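Local coordinates for bifunctional protein PutA (Bdellovibrio bacteriovorus, PDB 5UR2), which oxidises proline to glutamate in two steps, pairing a flavin-dependent proline dehydrogenase with an NAD-dependent dehydrogenase that probably acts on L-glutamate gamma-semialdehyde, at the interface of chains A and B. Numbering follows the deposited sequence. Chains: chain A/B, Bifunctional protein PutA.

Contact 1: the interface of chains A and B. Residues chain A 977-979; chain B 50, 308-309, 417, 421.
The C-terminal tail of one PutA chain runs here past the proline dehydrogenase region of the other, a tail-to-domain contact between two copies of the protein. A:Phe979, A:Gly978 and B:Leu421 bury the most surface. B:Leu421 projects from helix 409-423 with CG anti to its carbonyl carbon (chi1 -75°) and sets both methyls against the tail. Its CD1 lies 3.5 Å from A:Phe979 CB, and CD2 sits 3.7 Å from CG of the phenyl ring, so the branched tip covers the root of the aromatic side chain, the two crossing obliquely. CD1 also touches the backbone carbonyl O of A:Arg977 at 3.3 Å. A:Phe979 has CG anti to its backbone N (chi1 159°), which carries the ring on toward the N-terminal domain of chain B; there its CE1 is 4.1 Å from CE of B:Lys50, a loose touch by an extended lysine from helix 47-59. A:Gly978, with positive phi like A:Arg977 before it, turns the chain so that its carbonyl O faces the start of helix 307-317. That oxygen packs 3.3 Å from B:Asp308 CB and is 2.9 Å from a water, which in turn is 2.9 Å from the backbone N of B:Tyr309. No direct polar bond crosses in this patch. Just upstream in the tail, CB of A:Arg977 meets the CG1 methyl of B:Val417 at 3.5 Å, the two side chains crossing nearly at right angles.

Contact 2: the interface of chains A and B. Residues chain A 727, 747, 945-948, 950-951; chain B 632, 738-742, 966.
Apolar packing centres on B:Val740, whose two methyls work on different neighbours. CG1, anti to the backbone N (chi1 -176°), meets the sulfur SD of A:Met727 tip to tip at 3.5 Å and also rests on CG2 of A:Ile951. CG2 points at the terminal methyl CE of A:Met747, 3.9 Å away; both methionine chains are bent at chi3, which turns their CE methyls toward B:Val740. A:Ile951 CD1 extends toward B:Arg742, while its CG1 lies 3.6 Å from NH2 of that guanidinium, the side chains crossing obliquely. Beside this, SD of A:Met948 rests against the backbone of B:His739, and CB of A:Phe946 packs on the carboxylate end of B:Glu966, ring and carboxylate planes turned 42° apart.

The direct polar bonds lie within chain B. The guanidinium of B:Arg632 holds acceptors at its edge: NE gives a salt-bridged hydrogen bond of 2.8 Å to OE2 of B:Glu966, using the anti lone pair, and NH2 bonds the carbonyl O of B:Val740 at 3.1 Å, almost along the C=O axis. This fixes the guanidinium's rotation.

Waters carry polarity across. One links A:Lys947 O to the backbone N of B:Val740; a second, next to the first and in the guanidinium plane, joins A:Gly950 O to B:Arg632 NH2 and B:Glu966 OE2.

In the aldehyde dehydrogenase fold, B:Val740 lies just ahead of strand 742-746 and packs on strand 950-951 of chain A, with the patch centre about 9 Å from the predicted catalytic A:Glu746.

Contact 3: the interface of chains A and B. Residues chain A 763, 928-931; chain B 623, 971-973.
Water 5 is the best-held polar atom, gripped by at least three groups from both chains: ND2 of A:Asn930 at 3.1 Å, the carboxylate OE2 of B:Glu972, and the backbone O of B:Asn973 at 2.8 Å. Beside it, two strands pair in parallel, 926-929 of chain A and 965-973 of chain B, extending a beta-sheet of the aldehyde dehydrogenase half across the subunit boundary. The backbone N of A:Val929 donates to B:Thr971 O at 2.8 Å, and its O accepts from B:Asn973 N at 3.0 Å; both donors lie nearly along the C=O axes. B:Asn973, with CG anti to its backbone N (chi1 175°), also turns ND2 onto A:Asn930 O at 3.1 Å, coming from above the carbonyl plane. Flanking side chains run side by side, pointing the same way: A:Val929 CB lies beside B:Glu972 CG, and CD1 of the A:Tyr928 ring lies against CB of B:Thr971. A:Arg931 starts from the crowded position (chi1 49°) and bends at chi3, bringing NH1 to OE1 of B:Glu623 in a 3.0 Å salt bridge. The acceptor lies in the guanidinium plane but is met from above its own carboxylate, the two planes 46° apart. CE1 of A:Tyr928 sits 3.6 Å above the centre of that same guanidinium.

Contact 4: the interface of chains A and B. Residues chain A 620-623, 975, 980; chain B 312, 315-316.
Helix 307-317 of the proline dehydrogenase region of chain B packs here against the turn leading into strand 623-631 of chain A, whose A:Pro621 is the tightly held piece. The carboxylate end of B:Glu315, reached by an extended chain with CG anti to its backbone N (chi1 -171°), crosses the proline obliquely, its CD 3.5 Å from A:Pro621 CD. From the neighbouring turn of the helix, B:Ile312 lays its CG2 methyl 3.5 Å from the carbonyl O of A:Pro621. That oxygen is also claimed by B:Gln316: NE2, at the tip of an extended side chain, donates a 3.0 Å hydrogen bond that is nearly straight (165° at H) and lies in the carbonyl plane, with the acceptor close to the amide plane. Next door, A:Leu620 CD1 packs against the helix backbone, 3.6 Å from B:Glu315 O.

The looser side starts at the far branch of B:Ile312. Its CD1 reaches A:Ala980 CB at 4.0 Å and stays 4.3 Å from CD1 of A:Leu975, so the tail residues touch it lightly. The solvent side is carried by water: B:Gln316 NE2 also contacts one at 3.1 Å, which bridges to A:Gly622 O at 2.8 Å, letting the one nitrogen serve two consecutive carbonyls, one directly and one through solvent.

Contact 1: the interface of chains A and B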
# COMPACT_ATOMS: atom_id res chain seq x y z
N ARG A 977 -2.03 -22.98 -27.56
CA ARG A 977 -1.91 -23.10 -29.02
C ARG A 977 -1.38 -21.81 -29.66
O ARG A 977 -1.86 -21.39 -30.72
CB ARG A 977 -3.24 -23.47 -29.69
CG ARG A 977 -3.76 -24.84 -29.38
CD ARG A 977 -2.73 -25.87 -29.66
NE ARG A 977 -3.05 -27.08 -28.92
CZ ARG A 977 -2.14 -27.83 -28.32
NH1 ARG A 977 -0.86 -27.49 -28.37
NH2 ARG A 977 -2.52 -28.92 -27.67
N GLY A 978 -0.42 -21.16 -29.01
CA GLY A 978 0.16 -19.95 -29.57
C GLY A 978 -0.71 -18.72 -29.45
O GLY A 978 -0.45 -17.72 -30.12
N PHE A 979 -1.72 -18.74 -28.58
CA PHE A 979 -2.64 -17.62 -28.45
C PHE A 979 -2.98 -17.30 -27.01
O PHE A 979 -3.27 -18.20 -26.21
CB PHE A 979 -3.93 -17.95 -29.22
CG PHE A 979 -5.10 -17.16 -28.78
CD1 PHE A 979 -5.25 -15.83 -29.16
CD2 PHE A 979 -6.09 -17.76 -28.02
CE1 PHE A 979 -6.35 -15.10 -28.75
CE2 PHE A 979 -7.20 -17.04 -27.62
CZ PHE A 979 -7.33 -15.70 -27.99
N LYS B 50 -13.97 -15.18 -29.20
CA LYS B 50 -12.82 -15.75 -29.88
C LYS B 50 -12.01 -16.63 -28.93
O LYS B 50 -11.67 -17.77 -29.26
CB LYS B 50 -11.94 -14.64 -30.47
CG LYS B 50 -10.64 -15.15 -31.09
CD LYS B 50 -9.83 -14.02 -31.72
CE LYS B 50 -8.49 -14.51 -32.24
NZ LYS B 50 -7.69 -13.43 -32.87
N ASP B 308 2.66 -14.60 -32.59
CA ASP B 308 2.18 -14.31 -31.24
C ASP B 308 3.08 -14.94 -30.18
O ASP B 308 3.44 -14.29 -29.20
CB ASP B 308 0.74 -14.79 -31.06
CG ASP B 308 -0.24 -14.01 -31.90
OD1 ASP B 308 -0.49 -12.83 -31.60
OD2 ASP B 308 -0.77 -14.59 -32.87
N TYR B 309 3.42 -16.22 -30.36
CA TYR B 309 4.30 -16.90 -29.40
C TYR B 309 5.61 -16.15 -29.22
O TYR B 309 6.07 -15.94 -28.09
CB TYR B 309 4.56 -18.34 -29.84
CG TYR B 309 5.65 -19.02 -29.04
CD1 TYR B 309 5.38 -19.65 -27.82
CD2 TYR B 309 6.97 -19.03 -29.50
CE1 TYR B 309 6.40 -20.28 -27.09
CE2 TYR B 309 7.99 -19.65 -28.77
CZ TYR B 309 7.70 -20.28 -27.57
OH TYR B 309 8.71 -20.88 -26.86
N VAL B 417 -6.66 -25.12 -34.76
CA VAL B 417 -6.65 -23.90 -33.95
C VAL B 417 -5.68 -22.89 -34.53
O VAL B 417 -5.96 -21.68 -34.53
CB VAL B 417 -6.31 -24.22 -32.48
CG1 VAL B 417 -5.99 -22.93 -31.73
CG2 VAL B 417 -7.46 -24.92 -31.80
N LEU B 421 -6.52 -19.15 -35.88
CA LEU B 421 -5.78 -17.98 -35.43
C LEU B 421 -5.28 -17.15 -36.60
O LEU B 421 -5.50 -15.94 -36.65
CB LEU B 421 -4.61 -18.39 -34.54
CG LEU B 421 -5.07 -18.82 -33.14
CD1 LEU B 421 -3.91 -19.45 -32.39
CD2 LEU B 421 -5.63 -17.63 -32.40
O HOH W 1 1.68 -17.79 -32.04

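Contact 2: the interface of chains A and B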
# COMPACT_ATOMS: atom_id res chain seq x y z
N MET A 727 2.49 -13.81 24.31
CA MET A 727 3.39 -14.09 23.20
C MET A 727 4.19 -15.37 23.43
O MET A 727 4.49 -16.09 22.47
CB MET A 727 4.31 -12.90 22.94
CG MET A 727 3.60 -11.78 22.19
SD MET A 727 4.75 -10.46 21.80
CE MET A 727 5.21 -9.92 23.44
N MET A 747 0.90 -2.76 24.44
CA MET A 747 1.24 -3.02 25.84
C MET A 747 1.52 -1.78 26.69
O MET A 747 2.04 -1.92 27.79
CB MET A 747 2.45 -3.95 25.94
CG MET A 747 2.15 -5.41 25.69
SD MET A 747 3.58 -6.49 25.80
CE MET A 747 4.63 -5.96 24.45
N GLY A 945 2.88 1.72 18.62
CA GLY A 945 4.29 2.02 18.75
C GLY A 945 5.11 0.76 18.86
O GLY A 945 4.62 -0.32 18.53
N PHE A 946 6.38 0.89 19.28
CA PHE A 946 7.33 -0.22 19.30
C PHE A 946 8.06 -0.29 20.65
O PHE A 946 7.52 0.15 21.67
CB PHE A 946 8.30 -0.09 18.12
CG PHE A 946 8.80 1.31 17.90
CD1 PHE A 946 8.04 2.23 17.17
CD2 PHE A 946 10.04 1.70 18.41
CE1 PHE A 946 8.49 3.52 16.98
CE2 PHE A 946 10.51 3.00 18.22
CZ PHE A 946 9.73 3.91 17.51
N LYS A 947 9.30 -0.80 20.66
CA LYS A 947 9.92 -1.25 21.91
C LYS A 947 8.94 -2.13 22.67
O LYS A 947 8.28 -2.99 22.06
CB LYS A 947 10.40 -0.08 22.75
CG LYS A 947 11.61 0.66 22.14
CD LYS A 947 12.19 1.65 23.15
CE LYS A 947 13.22 2.55 22.49
NZ LYS A 947 13.68 3.64 23.38
N MET A 948 8.79 -1.96 23.99
CA MET A 948 7.85 -2.80 24.72
C MET A 948 6.42 -2.27 24.68
O MET A 948 5.58 -2.75 25.45
CB MET A 948 8.29 -2.98 26.17
CG MET A 948 9.64 -3.65 26.34
SD MET A 948 9.78 -5.18 25.43
CE MET A 948 8.56 -6.18 26.24
N GLY A 950 4.53 -2.65 22.03
CA GLY A 950 3.76 -3.62 21.28
C GLY A 950 4.50 -4.11 20.04
O GLY A 950 5.68 -3.86 19.85
N ILE A 951 3.75 -4.85 19.22
CA ILE A 951 4.21 -5.29 17.90
C ILE A 951 2.98 -5.52 17.02
O ILE A 951 2.00 -6.14 17.45
CB ILE A 951 5.09 -6.56 17.96
CG1 ILE A 951 5.56 -6.93 16.53
CG2 ILE A 951 4.33 -7.71 18.63
CD1 ILE A 951 6.99 -7.42 16.42
N ARG B 632 14.05 -0.89 12.32
CA ARG B 632 13.89 -1.57 13.61
C ARG B 632 15.18 -1.77 14.40
O ARG B 632 15.18 -1.61 15.62
CB ARG B 632 13.21 -2.94 13.42
CG ARG B 632 11.87 -2.90 12.69
CD ARG B 632 11.06 -4.21 12.84
NE ARG B 632 10.38 -4.30 14.14
CZ ARG B 632 10.66 -5.19 15.08
NH1 ARG B 632 11.59 -6.11 14.89
NH2 ARG B 632 9.98 -5.17 16.23
N GLN B 738 14.82 -4.52 25.11
CA GLN B 738 13.71 -3.58 25.26
C GLN B 738 12.90 -3.47 23.98
O GLN B 738 12.56 -2.38 23.53
CB GLN B 738 14.21 -2.21 25.73
CG GLN B 738 14.92 -2.31 27.08
CD GLN B 738 15.15 -0.98 27.76
OE1 GLN B 738 15.39 0.04 27.10
NE2 GLN B 738 15.09 -0.97 29.08
N HIS B 739 12.56 -4.62 23.41
CA HIS B 739 11.73 -4.69 22.21
C HIS B 739 11.19 -6.10 22.08
O HIS B 739 11.65 -7.03 22.75
CB HIS B 739 12.52 -4.31 20.97
CG HIS B 739 13.69 -5.21 20.71
ND1 HIS B 739 14.96 -4.91 21.15
CD2 HIS B 739 13.78 -6.42 20.10
CE1 HIS B 739 15.79 -5.89 20.80
NE2 HIS B 739 15.09 -6.81 20.16
N VAL B 740 10.21 -6.22 21.19
CA VAL B 740 9.62 -7.49 20.83
C VAL B 740 10.26 -7.93 19.52
O VAL B 740 10.37 -7.15 18.56
CB VAL B 740 8.09 -7.38 20.70
CG1 VAL B 740 7.46 -8.74 20.40
CG2 VAL B 740 7.48 -6.79 21.97
N LYS B 741 10.71 -9.18 19.47
CA LYS B 741 11.35 -9.69 18.27
C LYS B 741 10.31 -10.03 17.20
O LYS B 741 9.20 -10.49 17.50
CB LYS B 741 12.21 -10.91 18.61
CG LYS B 741 13.55 -10.53 19.26
CD LYS B 741 14.38 -11.72 19.71
CE LYS B 741 15.66 -11.23 20.40
NZ LYS B 741 16.53 -12.30 21.00
N ARG B 742 10.66 -9.76 15.95
CA ARG B 742 9.83 -10.15 14.82
C ARG B 742 10.54 -11.24 14.04
O ARG B 742 11.73 -11.10 13.71
CB ARG B 742 9.53 -8.97 13.91
CG ARG B 742 8.87 -9.45 12.61
CD ARG B 742 8.33 -8.32 11.80
NE ARG B 742 7.20 -7.70 12.48
CZ ARG B 742 6.91 -6.41 12.38
NH1 ARG B 742 7.66 -5.60 11.62
NH2 ARG B 742 5.86 -5.93 13.05
N GLU B 966 8.95 -0.36 11.16
CA GLU B 966 7.85 0.00 12.04
C GLU B 966 7.07 1.15 11.43
O GLU B 966 7.67 2.13 10.96
CB GLU B 966 8.33 0.43 13.45
CG GLU B 966 8.86 -0.68 14.33
CD GLU B 966 7.79 -1.63 14.76
OE1 GLU B 966 6.63 -1.17 14.97
OE2 GLU B 966 8.09 -2.84 14.87
O HOH W 2 9.20 -3.80 19.91
O HOH W 3 7.80 -3.64 17.70
O HOH W 4 15.52 2.80 25.48

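Contact 3: the interface of chains A and B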
# COMPACT_ATOMS: atom_id res chain seq x y z
N GLU A 763 -0.44 27.00 25.39
CA GLU A 763 -0.68 25.74 24.70
C GLU A 763 -0.04 24.59 25.45
O GLU A 763 -0.65 23.53 25.60
CB GLU A 763 -0.14 25.79 23.27
CG GLU A 763 -0.57 27.00 22.49
CD GLU A 763 -1.86 26.78 21.76
OE1 GLU A 763 -2.18 25.61 21.45
OE2 GLU A 763 -2.57 27.77 21.49
N TYR A 928 3.85 14.02 18.38
CA TYR A 928 3.03 15.22 18.30
C TYR A 928 3.90 16.46 18.50
O TYR A 928 4.78 16.48 19.36
CB TYR A 928 1.91 15.21 19.35
CG TYR A 928 0.95 14.06 19.16
CD1 TYR A 928 -0.15 14.17 18.31
CD2 TYR A 928 1.19 12.83 19.78
CE1 TYR A 928 -0.99 13.10 18.11
CE2 TYR A 928 0.34 11.75 19.58
CZ TYR A 928 -0.74 11.89 18.75
OH TYR A 928 -1.59 10.82 18.56
N VAL A 929 3.63 17.50 17.71
CA VAL A 929 4.32 18.78 17.83
C VAL A 929 3.28 19.84 18.17
O VAL A 929 2.34 20.07 17.39
CB VAL A 929 5.09 19.16 16.55
CG1 VAL A 929 5.76 20.52 16.72
CG2 VAL A 929 6.12 18.08 16.18
N ASN A 930 3.44 20.47 19.33
CA ASN A 930 2.65 21.63 19.75
C ASN A 930 1.16 21.31 19.94
O ASN A 930 0.29 22.15 19.70
CB ASN A 930 2.84 22.79 18.77
CG ASN A 930 4.18 23.46 18.96
OD1 ASN A 930 4.70 23.48 20.08
ND2 ASN A 930 4.75 24.01 17.89
N ARG A 931 0.88 20.11 20.42
CA ARG A 931 -0.45 19.76 20.90
C ARG A 931 -0.28 18.58 21.84
O ARG A 931 0.80 17.99 21.91
CB ARG A 931 -1.41 19.41 19.75
CG ARG A 931 -0.83 18.40 18.76
CD ARG A 931 -1.91 17.54 18.13
NE ARG A 931 -2.40 16.57 19.10
CZ ARG A 931 -3.47 15.80 18.92
NH1 ARG A 931 -4.18 15.88 17.79
NH2 ARG A 931 -3.81 14.93 19.85
N GLU B 623 -3.54 21.07 10.97
CA GLU B 623 -2.80 19.97 11.57
C GLU B 623 -2.23 19.12 10.45
O GLU B 623 -2.99 18.53 9.67
CB GLU B 623 -3.70 19.13 12.50
CG GLU B 623 -2.96 18.02 13.25
CD GLU B 623 -3.89 17.23 14.17
OE1 GLU B 623 -4.09 17.63 15.34
OE2 GLU B 623 -4.43 16.20 13.71
N THR B 971 2.49 14.11 13.88
CA THR B 971 1.35 15.01 13.85
C THR B 971 1.81 16.35 14.38
O THR B 971 2.40 16.42 15.47
CB THR B 971 0.18 14.43 14.67
OG1 THR B 971 -0.17 13.15 14.14
CG2 THR B 971 -1.03 15.34 14.65
N GLU B 972 1.61 17.41 13.59
CA GLU B 972 2.05 18.75 13.96
C GLU B 972 0.90 19.75 13.86
O GLU B 972 0.32 19.95 12.79
CB GLU B 972 3.24 19.18 13.09
CG GLU B 972 3.68 20.61 13.32
CD GLU B 972 4.98 20.97 12.58
OE1 GLU B 972 5.44 20.18 11.73
OE2 GLU B 972 5.51 22.06 12.85
N ASN B 973 0.60 20.39 14.99
CA ASN B 973 -0.32 21.52 15.01
C ASN B 973 0.34 22.71 14.33
O ASN B 973 1.41 23.15 14.77
CB ASN B 973 -0.69 21.84 16.46
CG ASN B 973 -1.55 23.09 16.60
OD1 ASN B 973 -2.07 23.61 15.62
ND2 ASN B 973 -1.73 23.54 17.83
O HOH W 5 4.11 23.82 14.87

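Contact 4: the interface of chains A and B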
# COMPACT_ATOMS: atom_id res chain seq x y z
N LEU A 620 2.85 -9.29 -17.42
CA LEU A 620 3.37 -9.87 -18.65
C LEU A 620 2.22 -10.43 -19.50
O LEU A 620 1.21 -10.90 -18.97
CB LEU A 620 4.36 -10.99 -18.34
CG LEU A 620 5.78 -10.67 -17.84
CD1 LEU A 620 6.53 -9.76 -18.81
CD2 LEU A 620 5.74 -10.05 -16.45
N PRO A 621 2.35 -10.40 -20.82
CA PRO A 621 1.34 -11.05 -21.66
C PRO A 621 1.43 -12.56 -21.54
O PRO A 621 2.50 -13.13 -21.32
CB PRO A 621 1.71 -10.60 -23.08
CG PRO A 621 3.20 -10.43 -23.00
CD PRO A 621 3.46 -9.87 -21.62
N GLY A 622 0.27 -13.21 -21.70
CA GLY A 622 0.21 -14.65 -21.65
C GLY A 622 0.21 -15.25 -20.26
O GLY A 622 0.15 -16.48 -20.13
N GLU A 623 0.27 -14.42 -19.22
CA GLU A 623 0.22 -14.94 -17.86
C GLU A 623 -0.47 -13.92 -16.97
O GLU A 623 0.03 -12.80 -16.81
CB GLU A 623 1.62 -15.27 -17.34
CG GLU A 623 1.59 -15.93 -15.97
CD GLU A 623 2.95 -16.37 -15.46
OE1 GLU A 623 3.59 -15.56 -14.76
OE2 GLU A 623 3.38 -17.52 -15.77
N LEU A 975 -1.85 -18.71 -22.23
CA LEU A 975 -1.38 -19.04 -23.57
C LEU A 975 -1.68 -20.50 -23.89
O LEU A 975 -1.21 -21.40 -23.18
CB LEU A 975 0.12 -18.76 -23.66
CG LEU A 975 0.94 -19.27 -24.85
CD1 LEU A 975 0.46 -18.66 -26.16
CD2 LEU A 975 2.41 -18.90 -24.61
N ALA A 980 -3.00 -16.00 -26.70
CA ALA A 980 -3.40 -15.52 -25.40
C ALA A 980 -4.33 -14.34 -25.59
O ALA A 980 -4.11 -13.50 -26.48
CB ALA A 980 -2.20 -15.11 -24.54
N ILE B 312 5.26 -12.89 -27.20
CA ILE B 312 4.96 -13.18 -25.79
C ILE B 312 6.20 -13.73 -25.09
O ILE B 312 6.59 -13.27 -24.01
CB ILE B 312 3.77 -14.15 -25.69
CG1 ILE B 312 2.48 -13.48 -26.17
CG2 ILE B 312 3.57 -14.65 -24.26
CD1 ILE B 312 1.34 -14.48 -26.40
N GLU B 315 8.90 -11.03 -24.58
CA GLU B 315 8.57 -10.09 -23.52
C GLU B 315 8.68 -10.74 -22.13
O GLU B 315 9.25 -10.15 -21.20
CB GLU B 315 7.18 -9.51 -23.74
CG GLU B 315 6.88 -8.34 -22.77
CD GLU B 315 5.64 -7.57 -23.14
OE1 GLU B 315 5.16 -7.71 -24.29
OE2 GLU B 315 5.13 -6.83 -22.27
N GLN B 316 8.20 -11.98 -22.00
CA GLN B 316 8.32 -12.67 -20.72
C GLN B 316 9.78 -12.87 -20.32
O GLN B 316 10.11 -12.82 -19.13
CB GLN B 316 7.64 -14.04 -20.78
CG GLN B 316 6.13 -14.00 -20.78
CD GLN B 316 5.55 -15.38 -20.63
OE1 GLN B 316 6.30 -16.37 -20.54
NE2 GLN B 316 4.22 -15.47 -20.58
O HOH W 6 2.52 -18.03 -20.29

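Contacts 1 and 4 lie about 12 Å apart, centre to centre of their C-alpha atoms, and share helix 307-317 of chain B and the A tail around residues 975-980. Contacts 2 and 3, about 25 Å apart, share strand 965-973 of chain B, while contacts 1 and 3 are about 62 Å apart. Residue 623 serves twice: from chain B in contact 3 and from chain A in contact 4. With each contact repeated by two-fold symmetry, each chain thus appears to brace its partner's aldehyde dehydrogenase half through contacts 2 and 3, and its proline dehydrogenase half through contacts 1 and 4.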